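Long-range contact in cytokinesis protein 2 (Saccharomyces cerevisiae, PDB 4WPE), which forms rings that coincide with the septins and, after the onset of mitosis, colocalize with the medial actin ring, and mediates the cytoskeletal rearrangements required for cytokinesis: residues G33-K45 with I107-Q119. Sequence-based numbering, arbitrary orientation.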
ATOM      1  N   GLY A  33      16.149   4.451 -27.040  1.00 69.06           N
ATOM      2  CA  GLY A  33      16.391   3.792 -25.772  1.00 63.06           C
ATOM      3  C   GLY A  33      16.513   4.804 -24.652  1.00 68.97           C
ATOM      4  O   GLY A  33      16.229   4.508 -23.490  1.00 66.68           O
ATOM      5  N   ILE A  34      16.939   6.008 -25.007  1.00 68.97           N
ATOM      6  CA  ILE A  34      17.079   7.080 -24.035  1.00 69.92           C
ATOM      7  C   ILE A  34      15.704   7.596 -23.611  1.00 73.75           C
ATOM      8  O   ILE A  34      15.444   7.786 -22.422  1.00 68.09           O
ATOM      9  CB  ILE A  34      17.937   8.226 -24.599  1.00 61.01           C
ATOM     10  CG1 ILE A  34      19.394   7.777 -24.693  1.00 59.12           C
ATOM     11  CG2 ILE A  34      17.848   9.458 -23.716  1.00 59.74           C
ATOM     12  CD1 ILE A  34      20.262   8.704 -25.497  1.00 60.00           C
ATOM     13  N   ARG A  35      14.820   7.806 -24.584  1.00 85.17           N
ATOM     14  CA  ARG A  35      13.453   8.234 -24.300  1.00 82.22           C
ATOM     15  C   ARG A  35      12.689   7.142 -23.566  1.00 71.41           C
ATOM     16  O   ARG A  35      11.780   7.421 -22.788  1.00 75.80           O
ATOM     17  CB  ARG A  35      12.714   8.605 -25.588  1.00 87.50           C
ATOM     18  CG  ARG A  35      13.320   9.770 -26.347  1.00 96.40           C
ATOM     19  CD  ARG A  35      12.874   9.765 -27.801  1.00106.81           C
ATOM     20  NE  ARG A  35      13.405  10.907 -28.540  1.00114.61           N
ATOM     21  CZ  ARG A  35      12.882  11.377 -29.667  1.00110.91           C
ATOM     22  NH1 ARG A  35      11.809  10.803 -30.195  1.00107.55           N
ATOM     23  NH2 ARG A  35      13.434  12.422 -30.269  1.00109.12           N
ATOM     24  N   SER A  36      13.069   5.896 -23.822  1.00 61.34           N
ATOM     25  CA  SER A  36      12.424   4.746 -23.204  1.00 52.25           C
ATOM     26  C   SER A  36      12.678   4.709 -21.698  1.00 64.07           C
ATOM     27  O   SER A  36      11.935   4.072 -20.950  1.00 70.29           O
ATOM     28  CB  SER A  36      12.913   3.453 -23.859  1.00 48.09           C
ATOM     29  OG  SER A  36      12.486   2.315 -23.133  1.00 56.81           O
ATOM     30  N   CYS A  37      13.728   5.396 -21.255  1.00 66.58           N
ATOM     31  CA  CYS A  37      14.029   5.492 -19.830  1.00 68.45           C
ATOM     32  C   CYS A  37      12.952   6.282 -19.098  1.00 74.04           C
ATOM     33  O   CYS A  37      12.669   6.024 -17.929  1.00 77.47           O
ATOM     34  CB  CYS A  37      15.398   6.140 -19.603  1.00 69.96           C
ATOM     35  SG  CYS A  37      16.821   5.111 -20.039  1.00 67.10           S
ATOM     36  N   ASP A  38      12.349   7.242 -19.795  1.00 71.79           N
ATOM     37  CA  ASP A  38      11.305   8.078 -19.210  1.00 71.93           C
ATOM     38  C   ASP A  38      10.112   7.249 -18.738  1.00 73.00           C
ATOM     39  O   ASP A  38       9.343   7.683 -17.883  1.00 75.69           O
ATOM     40  CB  ASP A  38      10.837   9.134 -20.216  1.00 76.66           C
ATOM     41  CG  ASP A  38      11.899  10.176 -20.505  1.00 84.66           C
ATOM     42  OD1 ASP A  38      12.564  10.635 -19.553  1.00 88.92           O
ATOM     43  OD2 ASP A  38      12.067  10.540 -21.687  1.00 95.28           O
ATOM     44  N   SER A  39       9.962   6.058 -19.306  1.00 64.63           N
ATOM     45  CA  SER A  39       8.905   5.149 -18.892  1.00 51.60           C
ATOM     46  C   SER A  39       9.118   4.721 -17.447  1.00 62.41           C
ATOM     47  O   SER A  39       8.188   4.736 -16.638  1.00 76.63           O
ATOM     48  CB  SER A  39       8.858   3.922 -19.806  1.00 56.06           C
ATOM     49  OG  SER A  39       8.684   4.290 -21.164  1.00 67.33           O
HETATM   50  N   MSE A  40      10.351   4.343 -17.124  1.00 61.03           N
HETATM   51  CA  MSE A  40      10.678   3.880 -15.781  1.00 67.42           C
HETATM   52  C   MSE A  40      10.905   5.042 -14.817  1.00 69.72           C
HETATM   53  O   MSE A  40      10.528   4.961 -13.646  1.00 63.70           O
HETATM   54  CB  MSE A  40      11.907   2.968 -15.815  1.00 64.35           C
HETATM   55  CG  MSE A  40      11.591   1.533 -16.222  1.00 68.31           C
HETATM   56 SE   MSE A  40      10.229   0.726 -15.071  1.00 94.32          SE
HETATM   57  CE  MSE A  40       9.999  -0.979 -15.988  1.00 86.74           C
ATOM     58  N   ILE A  41      11.514   6.118 -15.312  1.00 61.39           N
ATOM     59  CA  ILE A  41      11.733   7.317 -14.507  1.00 61.62           C
ATOM     60  C   ILE A  41      10.422   7.829 -13.917  1.00 63.03           C
ATOM     61  O   ILE A  41      10.339   8.114 -12.723  1.00 58.03           O
ATOM     62  CB  ILE A  41      12.383   8.445 -15.331  1.00 58.45           C
ATOM     63  CG1 ILE A  41      13.819   8.081 -15.704  1.00 61.21           C
ATOM     64  CG2 ILE A  41      12.382   9.748 -14.547  1.00 50.20           C
ATOM     65  CD1 ILE A  41      14.410   8.978 -16.779  1.00 58.63           C
ATOM     66  N   LEU A  42       9.396   7.936 -14.755  1.00 68.13           N
ATOM     67  CA  LEU A  42       8.091   8.398 -14.297  1.00 63.02           C
ATOM     68  C   LEU A  42       7.458   7.385 -13.353  1.00 63.48           C
ATOM     69  O   LEU A  42       6.853   7.759 -12.350  1.00 71.91           O
ATOM     70  CB  LEU A  42       7.161   8.663 -15.481  1.00 53.60           C
ATOM     71  CG  LEU A  42       5.823   9.321 -15.124  1.00 49.98           C
ATOM     72  CD1 LEU A  42       6.025  10.771 -14.705  1.00 48.67           C
ATOM     73  CD2 LEU A  42       4.838   9.223 -16.278  1.00 42.21           C
ATOM     74  N   PHE A  43       7.601   6.103 -13.681  1.00 56.17           N
ATOM     75  CA  PHE A  43       7.047   5.037 -12.852  1.00 56.37           C
ATOM     76  C   PHE A  43       7.642   5.060 -11.449  1.00 58.92           C
ATOM     77  O   PHE A  43       6.916   4.987 -10.461  1.00 65.37           O
ATOM     78  CB  PHE A  43       7.288   3.669 -13.494  1.00 52.55           C
ATOM     79  CG  PHE A  43       6.904   2.512 -12.611  1.00 56.54           C
ATOM     80  CD1 PHE A  43       5.572   2.222 -12.363  1.00 53.42           C
ATOM     81  CD2 PHE A  43       7.877   1.718 -12.027  1.00 55.91           C
ATOM     82  CE1 PHE A  43       5.217   1.161 -11.556  1.00 51.13           C
ATOM     83  CE2 PHE A  43       7.530   0.656 -11.217  1.00 54.78           C
ATOM     84  CZ  PHE A  43       6.198   0.377 -10.980  1.00 57.73           C
ATOM     85  N   PHE A  44       8.966   5.160 -11.378  1.00 57.08           N
ATOM     86  CA  PHE A  44       9.681   5.220 -10.107  1.00 58.45           C
ATOM     87  C   PHE A  44       9.211   6.391  -9.257  1.00 60.78           C
ATOM     88  O   PHE A  44       9.055   6.268  -8.043  1.00 56.83           O
ATOM     89  CB  PHE A  44      11.185   5.332 -10.351  1.00 67.01           C
ATOM     90  CG  PHE A  44      11.820   4.061 -10.835  1.00 67.02           C
ATOM     91  CD1 PHE A  44      12.922   4.100 -11.676  1.00 67.97           C
ATOM     92  CD2 PHE A  44      11.332   2.827 -10.434  1.00 66.02           C
ATOM     93  CE1 PHE A  44      13.518   2.933 -12.119  1.00 67.18           C
ATOM     94  CE2 PHE A  44      11.925   1.657 -10.871  1.00 67.03           C
ATOM     95  CZ  PHE A  44      13.018   1.710 -11.716  1.00 66.72           C
ATOM     96  N   LYS A  45       8.986   7.527  -9.908  1.00 62.28           N
ATOM     97  CA  LYS A  45       8.531   8.724  -9.216  1.00 63.44           C
ATOM     98  C   LYS A  45       7.132   8.533  -8.642  1.00 67.90           C
ATOM     99  O   LYS A  45       6.913   8.732  -7.448  1.00 71.07           O
ATOM    100  CB  LYS A  45       8.551   9.926 -10.160  1.00 59.47           C
ATOM    101  CG  LYS A  45       8.113  11.225  -9.512  1.00 61.28           C
ATOM    102  CD  LYS A  45       8.229  12.393 -10.476  1.00 63.86           C
ATOM    103  CE  LYS A  45       7.927  13.705  -9.773  1.00 72.89           C
ATOM    104  NZ  LYS A  45       7.477  14.753 -10.729  1.00 83.04           N
ATOM    105  N   ILE A 107      16.919   5.525  -6.563  1.00 86.04           N
ATOM    106  CA  ILE A 107      16.655   4.906  -7.854  1.00 85.52           C
ATOM    107  C   ILE A 107      15.949   5.845  -8.838  1.00 81.64           C
ATOM    108  O   ILE A 107      16.241   5.802 -10.025  1.00 86.06           O
ATOM    109  CB  ILE A 107      15.852   3.585  -7.692  1.00 71.34           C
ATOM    110  CG1 ILE A 107      14.526   3.818  -6.991  1.00 80.48           C
ATOM    111  CG2 ILE A 107      16.647   2.568  -6.898  1.00 72.53           C
ATOM    112  CD1 ILE A 107      13.368   3.955  -7.924  1.00 96.67           C
ATOM    113  N   TYR A 108      15.045   6.699  -8.368  1.00 71.67           N
ATOM    114  CA  TYR A 108      14.401   7.650  -9.277  1.00 62.33           C
ATOM    115  C   TYR A 108      15.354   8.764  -9.678  1.00 66.53           C
ATOM    116  O   TYR A 108      15.541   9.043 -10.864  1.00 64.24           O
ATOM    117  CB  TYR A 108      13.144   8.264  -8.654  1.00 55.56           C
ATOM    118  CG  TYR A 108      12.739   9.575  -9.300  1.00 59.50           C
ATOM    119  CD1 TYR A 108      12.137   9.601 -10.550  1.00 61.11           C
ATOM    120  CD2 TYR A 108      12.968  10.787  -8.660  1.00 65.86           C
ATOM    121  CE1 TYR A 108      11.772  10.798 -11.144  1.00 62.63           C
ATOM    122  CE2 TYR A 108      12.606  11.986  -9.244  1.00 65.87           C
ATOM    123  CZ  TYR A 108      12.010  11.987 -10.485  1.00 65.44           C
ATOM    124  OH  TYR A 108      11.650  13.182 -11.065  1.00 67.14           O
ATOM    125  N   THR A 109      15.943   9.407  -8.675  1.00 69.18           N
ATOM    126  CA  THR A 109      16.848  10.524  -8.899  1.00 67.14           C
ATOM    127  C   THR A 109      18.079  10.093  -9.690  1.00 66.16           C
ATOM    128  O   THR A 109      18.482  10.768 -10.638  1.00 68.69           O
ATOM    129  CB  THR A 109      17.284  11.158  -7.562  1.00 66.18           C
ATOM    130  OG1 THR A 109      16.180  11.877  -6.996  1.00 68.75           O
ATOM    131  CG2 THR A 109      18.452  12.111  -7.763  1.00 65.72           C
ATOM    132  N   ASP A 110      18.661   8.959  -9.315  1.00 63.74           N
ATOM    133  CA  ASP A 110      19.873   8.474  -9.965  1.00 60.12           C
ATOM    134  C   ASP A 110      19.605   7.974 -11.382  1.00 73.36           C
ATOM    135  O   ASP A 110      20.509   7.961 -12.221  1.00 82.17           O
ATOM    136  CB  ASP A 110      20.525   7.368  -9.131  1.00 60.06           C
ATOM    137  CG  ASP A 110      21.235   7.909  -7.900  1.00 73.56           C
ATOM    138  OD1 ASP A 110      21.243   7.220  -6.856  1.00 76.19           O
ATOM    139  OD2 ASP A 110      21.790   9.026  -7.978  1.00 81.51           O
ATOM    140  N   THR A 111      18.367   7.571 -11.653  1.00 69.32           N
ATOM    141  CA  THR A 111      17.999   7.115 -12.993  1.00 63.50           C
ATOM    142  C   THR A 111      17.716   8.302 -13.911  1.00 63.61           C
ATOM    143  O   THR A 111      18.134   8.316 -15.070  1.00 64.43           O
ATOM    144  CB  THR A 111      16.769   6.192 -12.965  1.00 58.41           C
ATOM    145  OG1 THR A 111      17.076   5.013 -12.207  1.00 56.54           O
ATOM    146  CG2 THR A 111      16.368   5.785 -14.371  1.00 59.83           C
ATOM    147  N   LYS A 112      17.009   9.298 -13.387  1.00 60.80           N
ATOM    148  CA  LYS A 112      16.737  10.512 -14.146  1.00 59.29           C
ATOM    149  C   LYS A 112      18.041  11.231 -14.485  1.00 72.01           C
ATOM    150  O   LYS A 112      18.245  11.662 -15.620  1.00 81.13           O
ATOM    151  CB  LYS A 112      15.806  11.443 -13.365  1.00 64.38           C
ATOM    152  CG  LYS A 112      15.972  12.911 -13.718  1.00 71.11           C
ATOM    153  CD  LYS A 112      14.740  13.733 -13.379  1.00 77.72           C
ATOM    154  CE  LYS A 112      15.048  15.222 -13.471  1.00 86.74           C
ATOM    155  NZ  LYS A 112      13.816  16.053 -13.565  1.00 89.04           N
ATOM    156  N   ALA A 113      18.923  11.342 -13.496  1.00 65.81           N
ATOM    157  CA  ALA A 113      20.207  12.009 -13.678  1.00 61.06           C
ATOM    158  C   ALA A 113      21.070  11.285 -14.703  1.00 72.39           C
ATOM    159  O   ALA A 113      21.713  11.915 -15.544  1.00 76.68           O
ATOM    160  CB  ALA A 113      20.942  12.113 -12.356  1.00 48.84           C
ATOM    161  N   PHE A 114      21.080   9.959 -14.626  1.00 68.84           N
ATOM    162  CA  PHE A 114      21.872   9.152 -15.544  1.00 64.46           C
ATOM    163  C   PHE A 114      21.327   9.247 -16.964  1.00 68.02           C
ATOM    164  O   PHE A 114      22.089   9.275 -17.928  1.00 67.34           O
ATOM    165  CB  PHE A 114      21.901   7.696 -15.083  1.00 61.44           C
ATOM    166  CG  PHE A 114      22.720   6.801 -15.962  1.00 61.39           C
ATOM    167  CD1 PHE A 114      24.102   6.866 -15.945  1.00 68.84           C
ATOM    168  CD2 PHE A 114      22.105   5.890 -16.804  1.00 66.12           C
ATOM    169  CE1 PHE A 114      24.862   6.039 -16.757  1.00 73.09           C
ATOM    170  CE2 PHE A 114      22.855   5.060 -17.618  1.00 71.52           C
ATOM    171  CZ  PHE A 114      24.236   5.135 -17.594  1.00 74.24           C
ATOM    172  N   ALA A 115      20.004   9.304 -17.087  1.00 67.88           N
ATOM    173  CA  ALA A 115      19.365   9.412 -18.395  1.00 61.21           C
ATOM    174  C   ALA A 115      19.708  10.735 -19.064  1.00 58.28           C
ATOM    175  O   ALA A 115      19.931  10.787 -20.267  1.00 58.25           O
ATOM    176  CB  ALA A 115      17.858   9.262 -18.267  1.00 62.92           C
ATOM    177  N   ALA A 116      19.748  11.805 -18.276  1.00 64.18           N
ATOM    178  CA  ALA A 116      20.078  13.124 -18.804  1.00 67.92           C
ATOM    179  C   ALA A 116      21.522  13.160 -19.303  1.00 75.47           C
ATOM    180  O   ALA A 116      21.850  13.877 -20.253  1.00 70.52           O
ATOM    181  CB  ALA A 116      19.852  14.190 -17.743  1.00 64.51           C
ATOM    182  N   ASN A 117      22.376  12.372 -18.659  1.00 75.70           N
ATOM    183  CA  ASN A 117      23.784  12.302 -19.030  1.00 73.16           C
ATOM    184  C   ASN A 117      24.009  11.467 -20.284  1.00 66.64           C
ATOM    185  O   ASN A 117      24.886  11.774 -21.088  1.00 69.11           O
ATOM    186  CB  ASN A 117      24.602  11.745 -17.866  1.00 73.96           C
ATOM    187  CG  ASN A 117      24.646  12.696 -16.688  1.00 70.44           C
ATOM    188  OD1 ASN A 117      24.565  13.912 -16.862  1.00 64.76           O
ATOM    189  ND2 ASN A 117      24.779  12.152 -15.484  1.00 71.89           N
ATOM    190  N   LEU A 118      23.219  10.410 -20.447  1.00 63.86           N
ATOM    191  CA  LEU A 118      23.251   9.626 -21.675  1.00 57.87           C
ATOM    192  C   LEU A 118      22.870  10.511 -22.851  1.00 63.34           C
ATOM    193  O   LEU A 118      23.533  10.502 -23.889  1.00 66.76           O
ATOM    194  CB  LEU A 118      22.308   8.428 -21.593  1.00 51.11           C
ATOM    195  CG  LEU A 118      22.813   7.177 -20.876  1.00 52.94           C
ATOM    196  CD1 LEU A 118      21.984   5.974 -21.296  1.00 58.74           C
ATOM    197  CD2 LEU A 118      24.286   6.944 -21.161  1.00 51.31           C
ATOM    198  N   GLN A 119      21.799  11.279 -22.670  1.00 59.61           N
ATOM    199  CA  GLN A 119      21.326  12.214 -23.685  1.00 60.05           C
ATOM    200  C   GLN A 119      22.410  13.216 -24.082  1.00 69.08           C
ATOM    201  O   GLN A 119      22.583  13.520 -25.262  1.00 70.80           O
ATOM    202  CB  GLN A 119      20.086  12.955 -23.182  1.00 54.68           C
ATOM    203  CG  GLN A 119      19.575  14.031 -24.121  1.00 59.31           C
ATOM    204  CD  GLN A 119      19.169  13.480 -25.471  1.00 78.11           C
ATOM    205  OE1 GLN A 119      18.597  12.394 -25.562  1.00 86.90           O
ATOM    206  NE2 GLN A 119      19.463  14.227 -26.530  1.00 81.11           N
TER
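Ile-34 and Gln-119 open a contact that illustrates how the elongated helices of an F-BAR domain pack: nearly antiparallel, the axes of 37-45 and 107-119 running 155° apart and approaching to 8.9 Å. The two side chains cross at about a right angle, Ile-34 CG2 lying 3.5 Å from Gln-119 OE1, while CG1 of the isoleucine rests against CB of Leu-118. Ser-36 and Ser-39 hydrogen-bond to the second subunit, the bonds of Ser-39 being weak, so segment 33-45, which packs here against helix 76-162, also faces the other half of the dimer. Between them in sequence, Cys-37 offers its CB to the small methyl of Ala-115, with 4.2 Å between Cys-37 CB and Ala-115 CB.

Ile-41 is the centrepiece, a knob set into the hole formed by Tyr-108, Thr-111, Lys-112 and Ala-115. Its two branches divide the work. CG2, placed opposite the backbone N by a chi1 of -68°, meets Tyr-108 CE1 at 3.6 Å, whereas the other branch runs past Thr-111 CG2 and ends with CD1 3.8 Å from Ala-115 CB. The carbonyl O of Ile-41 also approaches the edge of the tyrosine ring near its plane.

Phe-44 presents a ring face to Ile-107, whose CD1 stands 3.6 Å from the ring centroid in a CH-pi contact. Leu-234 of helix 170-259 also touches this phenylalanine. Lys-45 then lies alongside Tyr-108, and its CG sits over one face of the phenol ring, 4.3 Å from the centroid.

Across the contact itself, cohesion comes from methyl groups, aromatic faces and the aliphatic part of a lysine: with the Ile-41 knob at its middle, the fit probably depends more on shape than on polar pairing.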